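Local coordinates for protein putative drug/sodium antiporter (Escherichia coli, PDB 4Z3N) that is a MATE-family transporter linked to export of the genotoxin colibactin and probably works as an antiporter in the cell membrane, at residues T311-V316 with L330-A335; Q397-P402 with P458-W463. All coordinates share one frame; numbering follows the deposited sequence.

How the interactions relate
Both contacts lie on the same side of the chain's centre, and their own centres are about 14 Å apart. Interaction 1 is a buried packing of two successive antiparallel helices, 286-322 and 326-358, mostly aliphatic and without a hydrogen bond across it. Interaction 2 is farther from the chain centre (about 23 Å against 17 Å, centre to centre) and only partly buried; it joins the end of helix 382-399 to the C-terminal helix 458-467 and adds a cation-pi contact and a bound anion to aliphatic contacts. No helix is common to the two, yet they touch: L314 O lies 3.6 Å from A398 CB, and L330 CD2 lies 4.3 Å from L460 CD2.

Interaction 1: residues T311-V316 with L330-A335; sequences TALLTV and LNAYWA. With OLC ((2R)-2,3-dihydroxypropyl (9Z)-octadec-9-enoate), chain F.
L313 and V316, three residues apart on one helix, both rest on the methyl of A332. L313 CD1 reaches A332 CB at 3.9 Å and V316 CG1 reaches the same methyl at 3.7 Å, so the alanine is met by one branch of each residue. The leucine also rests against the opposing main chain, with CD1 3.4 Å from A332 O, a van der Waals approach without a hydrogen bond. Its other methyl, CD2, touches the Y333 ring obliquely, 4.4 Å from CD1 of the tyrosine. The side-chain torsions account for this reach: in L313, CG is anti to the backbone N (chi1 178°), and V316 places CG1 in the corresponding position.

The next shell lies on the far side of the second helix. W334 has Y333 CE2 over the centre of one indole face and the oleoyl chain of a bound monoolein lipid on the opposite face, where W334 CZ3 comes within 3.7 Å of lipid C11. This is consistent with a lipid-facing surface behind a buried interface. The tyrosine hydroxyl is hydrogen-bonded to the carbonyl of I388, which fixes the outer end of the ring.

At their closest the segment axes are 9.9 Å apart, and their directions differ by 171°, as expected for the antiparallel hairpin of successive helices 286-322 and 326-358. Helix 28-56 packs on T311, T315 and V316, while helix 382-399 supplies E394 against L314, Y395 against L330 and L391 against Y333.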
loop_
_atom_site.group_PDB
_atom_site.type_symbol
_atom_site.label_atom_id
_atom_site.label_comp_id
_atom_site.label_asym_id
_atom_site.label_seq_id
_atom_site.Cartn_x
_atom_site.Cartn_y
_atom_site.Cartn_z
ATOM N N THR A 311 -3.840 -4.399 -7.826
ATOM C CA THR A 311 -2.550 -4.768 -8.394
ATOM C C THR A 311 -2.803 -5.513 -9.697
ATOM O O THR A 311 -2.053 -5.342 -10.663
ATOM C CB THR A 311 -1.635 -5.668 -7.442
ATOM O OG1 THR A 311 -2.240 -6.948 -7.217
ATOM C CG2 THR A 311 -1.323 -4.989 -6.127
ATOM N N ALA A 312 -3.877 -6.310 -9.715
ATOM C CA ALA A 312 -4.235 -7.136 -10.874
ATOM C C ALA A 312 -4.701 -6.259 -12.022
ATOM O O ALA A 312 -4.488 -6.578 -13.190
ATOM C CB ALA A 312 -5.320 -8.144 -10.509
ATOM N N LEU A 313 -5.326 -5.146 -11.653
ATOM C CA LEU A 313 -5.946 -4.238 -12.594
ATOM C C LEU A 313 -4.902 -3.408 -13.320
ATOM O O LEU A 313 -5.097 -3.041 -14.483
ATOM C CB LEU A 313 -6.947 -3.320 -11.882
ATOM C CG LEU A 313 -7.615 -2.299 -12.811
ATOM C CD1 LEU A 313 -8.554 -2.979 -13.835
ATOM C CD2 LEU A 313 -8.344 -1.265 -12.008
ATOM N N LEU A 314 -3.805 -3.109 -12.631
ATOM C CA LEU A 314 -2.695 -2.371 -13.232
ATOM C C LEU A 314 -2.132 -3.129 -14.463
ATOM O O LEU A 314 -1.983 -2.583 -15.562
ATOM C CB LEU A 314 -1.589 -2.124 -12.188
ATOM C CG LEU A 314 -0.450 -1.238 -12.701
ATOM C CD1 LEU A 314 -0.613 0.155 -12.191
ATOM C CD2 LEU A 314 0.899 -1.794 -12.321
ATOM N N THR A 315 -1.850 -4.406 -14.261
ATOM C CA THR A 315 -1.422 -5.278 -15.337
ATOM C C THR A 315 -2.413 -5.397 -16.500
ATOM O O THR A 315 -2.007 -5.374 -17.670
ATOM C CB THR A 315 -1.170 -6.648 -14.797
ATOM O OG1 THR A 315 -0.476 -6.509 -13.549
ATOM C CG2 THR A 315 -0.344 -7.445 -15.786
ATOM N N VAL A 316 -3.697 -5.535 -16.174
ATOM C CA VAL A 316 -4.718 -5.710 -17.194
ATOM C C VAL A 316 -4.973 -4.395 -17.946
ATOM O O VAL A 316 -5.095 -4.389 -19.178
ATOM C CB VAL A 316 -6.033 -6.241 -16.591
ATOM C CG1 VAL A 316 -7.140 -6.195 -17.628
ATOM C CG2 VAL A 316 -5.836 -7.655 -16.064
ATOM N N LEU A 330 -11.576 -0.063 -19.859
ATOM C CA LEU A 330 -12.733 0.480 -19.164
ATOM C C LEU A 330 -13.586 -0.629 -18.546
ATOM O O LEU A 330 -14.050 -0.497 -17.407
ATOM C CB LEU A 330 -13.585 1.323 -20.114
ATOM C CG LEU A 330 -13.103 2.724 -20.441
ATOM C CD1 LEU A 330 -14.209 3.515 -21.162
ATOM C CD2 LEU A 330 -12.649 3.449 -19.170
ATOM N N ASN A 331 -13.809 -1.707 -19.300
ATOM C CA ASN A 331 -14.512 -2.871 -18.770
ATOM C C ASN A 331 -13.746 -3.517 -17.645
ATOM O O ASN A 331 -14.341 -4.057 -16.720
ATOM C CB ASN A 331 -14.754 -3.937 -19.846
ATOM C CG ASN A 331 -15.623 -3.453 -20.975
ATOM O OD1 ASN A 331 -16.631 -2.775 -20.768
ATOM N ND2 ASN A 331 -15.233 -3.807 -22.189
ATOM N N ALA A 332 -12.419 -3.485 -17.753
ATOM C CA ALA A 332 -11.542 -4.054 -16.742
ATOM C C ALA A 332 -11.692 -3.298 -15.421
ATOM O O ALA A 332 -11.823 -3.926 -14.352
ATOM C CB ALA A 332 -10.102 -4.041 -17.206
ATOM N N TYR A 333 -11.702 -1.967 -15.493
ATOM C CA TYR A 333 -11.928 -1.156 -14.298
ATOM C C TYR A 333 -13.255 -1.483 -13.590
ATOM O O TYR A 333 -13.269 -1.739 -12.385
ATOM C CB TYR A 333 -11.893 0.316 -14.646
ATOM C CG TYR A 333 -12.476 1.178 -13.560
ATOM C CD1 TYR A 333 -11.715 1.557 -12.461
ATOM C CD2 TYR A 333 -13.796 1.603 -13.627
ATOM C CE1 TYR A 333 -12.261 2.321 -11.463
ATOM C CE2 TYR A 333 -14.343 2.373 -12.637
ATOM C CZ TYR A 333 -13.575 2.727 -11.554
ATOM O OH TYR A 333 -14.139 3.499 -10.574
ATOM N N TRP A 334 -14.365 -1.501 -14.332
ATOM C CA TRP A 334 -15.671 -1.808 -13.729
ATOM C C TRP A 334 -15.834 -3.277 -13.302
ATOM O O TRP A 334 -16.626 -3.552 -12.398
ATOM C CB TRP A 334 -16.813 -1.419 -14.670
ATOM C CG TRP A 334 -16.940 0.056 -14.872
ATOM C CD1 TRP A 334 -16.595 0.751 -15.985
ATOM C CD2 TRP A 334 -17.427 1.025 -13.928
ATOM N NE1 TRP A 334 -16.832 2.093 -15.802
ATOM C CE2 TRP A 334 -17.351 2.291 -14.554
ATOM C CE3 TRP A 334 -17.925 0.947 -12.623
ATOM C CZ2 TRP A 334 -17.747 3.474 -13.920
ATOM C CZ3 TRP A 334 -18.322 2.130 -11.988
ATOM C CH2 TRP A 334 -18.227 3.375 -12.643
ATOM N N ALA A 335 -15.106 -4.209 -13.927
ATOM C CA ALA A 335 -15.057 -5.598 -13.431
ATOM C C ALA A 335 -14.410 -5.644 -12.031
ATOM O O ALA A 335 -14.934 -6.266 -11.080
ATOM C CB ALA A 335 -14.291 -6.487 -14.395
HETATM C C18 OLC F . -22.595 8.007 -3.984
HETATM C C10 OLC F . -22.689 2.757 -11.902
HETATM C C9 OLC F . -22.537 1.813 -12.857
HETATM C C17 OLC F . -21.765 7.835 -5.248
HETATM C C11 OLC F . -21.775 2.796 -10.690
HETATM C C8 OLC F . -21.532 2.042 -13.975
HETATM C C16 OLC F . -22.045 6.488 -5.891
HETATM C C12 OLC F . -21.632 4.222 -10.195
HETATM C C7 OLC F . -21.741 1.081 -15.132
HETATM C C15 OLC F . -21.120 6.199 -7.065
HETATM C C13 OLC F . -21.514 4.288 -8.676
HETATM C C6 OLC F . -21.354 1.768 -16.418
HETATM C C14 OLC F . -21.925 5.683 -8.238
#

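Interaction 2: residues Q397-P402 with P458-W463; sequences QAIGKP and PRLLRW. With CAC (cacodylate ion), chain I.
The W463 indole carries the lysine K401 on one face and R459 CG on the opposite face, while a cacodylate oxygen, O2, lies at its edge near the ring plane. K401 follows the Schellman motif that ends helix 382-399, in which G400 has positive phi (83°), and it makes a cation-pi contact: K401 NZ stands 3.8 Å from the centroid of the W463 five-membered ring and 14° off its normal. K401 CE makes a CH-pi contact with the same ring, and CG lies 3.8 Å from W463 CZ3, so the aliphatic chain follows the indole from its benzene part to its pyrrole part. A bend at chi2 lays the chain over the ring.

Beside the ring, I399 CD1 meets W463 CE3 obliquely at 3.9 Å and L460 CD1 at 4.2 Å. W321 of helix 286-322 touches both I399 and W463, continuing the apolar packing.

The cacodylate, probably from the crystallisation liquor, occupies a site that could suit an anion, beside the first turns of helix 458-467; no natural ligand is implied. W463 NE1 gives its O2 a weak hydrogen bond, and K401 NZ and the guanidinium of R459 probably add favourable charge nearby. R462 NH1 also has a long, weak ion pair with E466. The R462 guanidinium presents its edge to the ion, and NH2 donates to cacodylate O1 at 2.7 Å, with an N-H...O angle of 148°.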
loop_
_atom_site.group_PDB
_atom_site.type_symbol
_atom_site.label_atom_id
_atom_site.label_comp_id
_atom_site.label_asym_id
_atom_site.label_seq_id
_atom_site.Cartn_x
_atom_site.Cartn_y
_atom_site.Cartn_z
ATOM N N GLN A 397 -2.622 5.289 -13.255
ATOM C CA GLN A 397 -1.240 4.888 -13.091
ATOM C C GLN A 397 -0.858 3.904 -14.186
ATOM O O GLN A 397 0.225 3.982 -14.764
ATOM C CB GLN A 397 -1.029 4.271 -11.710
ATOM C CG GLN A 397 -1.188 5.260 -10.578
ATOM C CD GLN A 397 0.021 6.145 -10.430
ATOM O OE1 GLN A 397 0.370 6.916 -11.344
ATOM N NE2 GLN A 397 0.695 6.028 -9.280
ATOM N N ALA A 398 -1.773 2.992 -14.484
ATOM C CA ALA A 398 -1.538 1.999 -15.516
ATOM C C ALA A 398 -1.357 2.648 -16.891
ATOM O O ALA A 398 -0.537 2.177 -17.686
ATOM C CB ALA A 398 -2.675 0.976 -15.540
ATOM N N ILE A 399 -2.111 3.710 -17.184
ATOM C CA ILE A 399 -2.055 4.299 -18.522
ATOM C C ILE A 399 -1.085 5.493 -18.603
ATOM O O ILE A 399 -0.992 6.148 -19.646
ATOM C CB ILE A 399 -3.468 4.750 -19.032
ATOM C CG1 ILE A 399 -4.046 5.859 -18.156
ATOM C CG2 ILE A 399 -4.436 3.554 -19.130
ATOM C CD1 ILE A 399 -5.055 6.705 -18.868
ATOM N N GLY A 400 -0.375 5.781 -17.508
ATOM C CA GLY A 400 0.643 6.814 -17.508
ATOM C C GLY A 400 0.150 8.240 -17.315
ATOM O O GLY A 400 0.725 9.178 -17.868
ATOM N N LYS A 401 -0.910 8.412 -16.529
ATOM C CA LYS A 401 -1.475 9.731 -16.292
ATOM C C LYS A 401 -1.705 10.006 -14.796
ATOM O O LYS A 401 -2.836 10.224 -14.361
ATOM C CB LYS A 401 -2.780 9.874 -17.078
ATOM C CG LYS A 401 -2.618 9.657 -18.593
ATOM C CD LYS A 401 -1.961 10.848 -19.228
ATOM C CE LYS A 401 -1.668 10.624 -20.697
ATOM N NZ LYS A 401 -1.195 11.904 -21.295
ATOM N N PRO A 402 -0.617 10.009 -14.006
ATOM C CA PRO A 402 -0.661 10.136 -12.537
ATOM C C PRO A 402 -1.363 11.386 -11.979
ATOM O O PRO A 402 -1.688 11.409 -10.789
ATOM C CB PRO A 402 0.827 10.157 -12.144
ATOM C CG PRO A 402 1.604 10.382 -13.456
ATOM C CD PRO A 402 0.748 9.707 -14.480
ATOM N N PRO A 458 -13.294 11.592 -26.035
ATOM C CA PRO A 458 -12.320 11.907 -27.088
ATOM C C PRO A 458 -10.880 11.893 -26.563
ATOM O O PRO A 458 -10.025 11.208 -27.141
ATOM C CB PRO A 458 -12.723 13.314 -27.523
ATOM C CG PRO A 458 -14.203 13.379 -27.247
ATOM C CD PRO A 458 -14.496 12.447 -26.104
ATOM N N ARG A 459 -10.643 12.574 -25.444
ATOM C CA ARG A 459 -9.302 12.696 -24.870
ATOM C C ARG A 459 -8.693 11.348 -24.504
ATOM O O ARG A 459 -7.523 11.067 -24.817
ATOM C CB ARG A 459 -9.344 13.579 -23.634
ATOM C CG ARG A 459 -8.024 13.728 -22.937
ATOM C CD ARG A 459 -8.258 14.118 -21.523
ATOM N NE ARG A 459 -7.987 15.528 -21.278
ATOM C CZ ARG A 459 -8.169 16.119 -20.100
ATOM N NH1 ARG A 459 -8.632 15.420 -19.068
ATOM N NH2 ARG A 459 -7.898 17.407 -19.953
ATOM N N LEU A 460 -9.484 10.511 -23.839
ATOM C CA LEU A 460 -9.023 9.170 -23.485
ATOM C C LEU A 460 -8.598 8.357 -24.732
ATOM O O LEU A 460 -7.566 7.695 -24.716
ATOM C CB LEU A 460 -10.104 8.430 -22.699
ATOM C CG LEU A 460 -9.570 7.072 -22.291
ATOM C CD1 LEU A 460 -8.454 7.211 -21.244
ATOM C CD2 LEU A 460 -10.691 6.135 -21.859
ATOM N N LEU A 461 -9.389 8.436 -25.805
ATOM C CA LEU A 461 -9.039 7.834 -27.100
ATOM C C LEU A 461 -7.837 8.514 -27.782
ATOM O O LEU A 461 -6.955 7.843 -28.300
ATOM C CB LEU A 461 -10.244 7.858 -28.038
ATOM C CG LEU A 461 -11.389 6.917 -27.668
ATOM C CD1 LEU A 461 -12.365 6.889 -28.817
ATOM C CD2 LEU A 461 -10.902 5.507 -27.349
ATOM N N ARG A 462 -7.780 9.838 -27.772
ATOM C CA ARG A 462 -6.557 10.492 -28.219
ATOM C C ARG A 462 -5.308 10.034 -27.443
ATOM O O ARG A 462 -4.253 9.834 -28.048
ATOM C CB ARG A 462 -6.670 12.006 -28.119
ATOM C CG ARG A 462 -5.643 12.675 -28.989
ATOM C CD ARG A 462 -5.040 13.895 -28.371
ATOM N NE ARG A 462 -5.993 14.687 -27.607
ATOM C CZ ARG A 462 -5.663 15.316 -26.485
ATOM N NH1 ARG A 462 -4.423 15.215 -26.034
ATOM N NH2 ARG A 462 -6.564 16.027 -25.814
ATOM N N TRP A 463 -5.424 9.881 -26.121
ATOM C CA TRP A 463 -4.278 9.476 -25.288
ATOM C C TRP A 463 -3.672 8.140 -25.723
ATOM O O TRP A 463 -2.449 7.973 -25.738
ATOM C CB TRP A 463 -4.685 9.377 -23.815
ATOM C CG TRP A 463 -4.725 10.659 -23.073
ATOM C CD1 TRP A 463 -4.307 11.875 -23.515
ATOM C CD2 TRP A 463 -5.219 10.858 -21.751
ATOM N NE1 TRP A 463 -4.508 12.824 -22.548
ATOM C CE2 TRP A 463 -5.064 12.224 -21.450
ATOM C CE3 TRP A 463 -5.766 10.014 -20.786
ATOM C CZ2 TRP A 463 -5.443 12.768 -20.213
ATOM C CZ3 TRP A 463 -6.137 10.556 -19.558
ATOM C CH2 TRP A 463 -5.975 11.917 -19.286
HETATM AS AS CAC I . -3.644 16.723 -22.982
HETATM O O1 CAC I . -5.152 16.668 -23.645
HETATM O O2 CAC I . -3.723 15.988 -21.383
HETATM C C1 CAC I . -2.352 15.770 -24.065
HETATM C C2 CAC I . -3.076 18.557 -22.801
#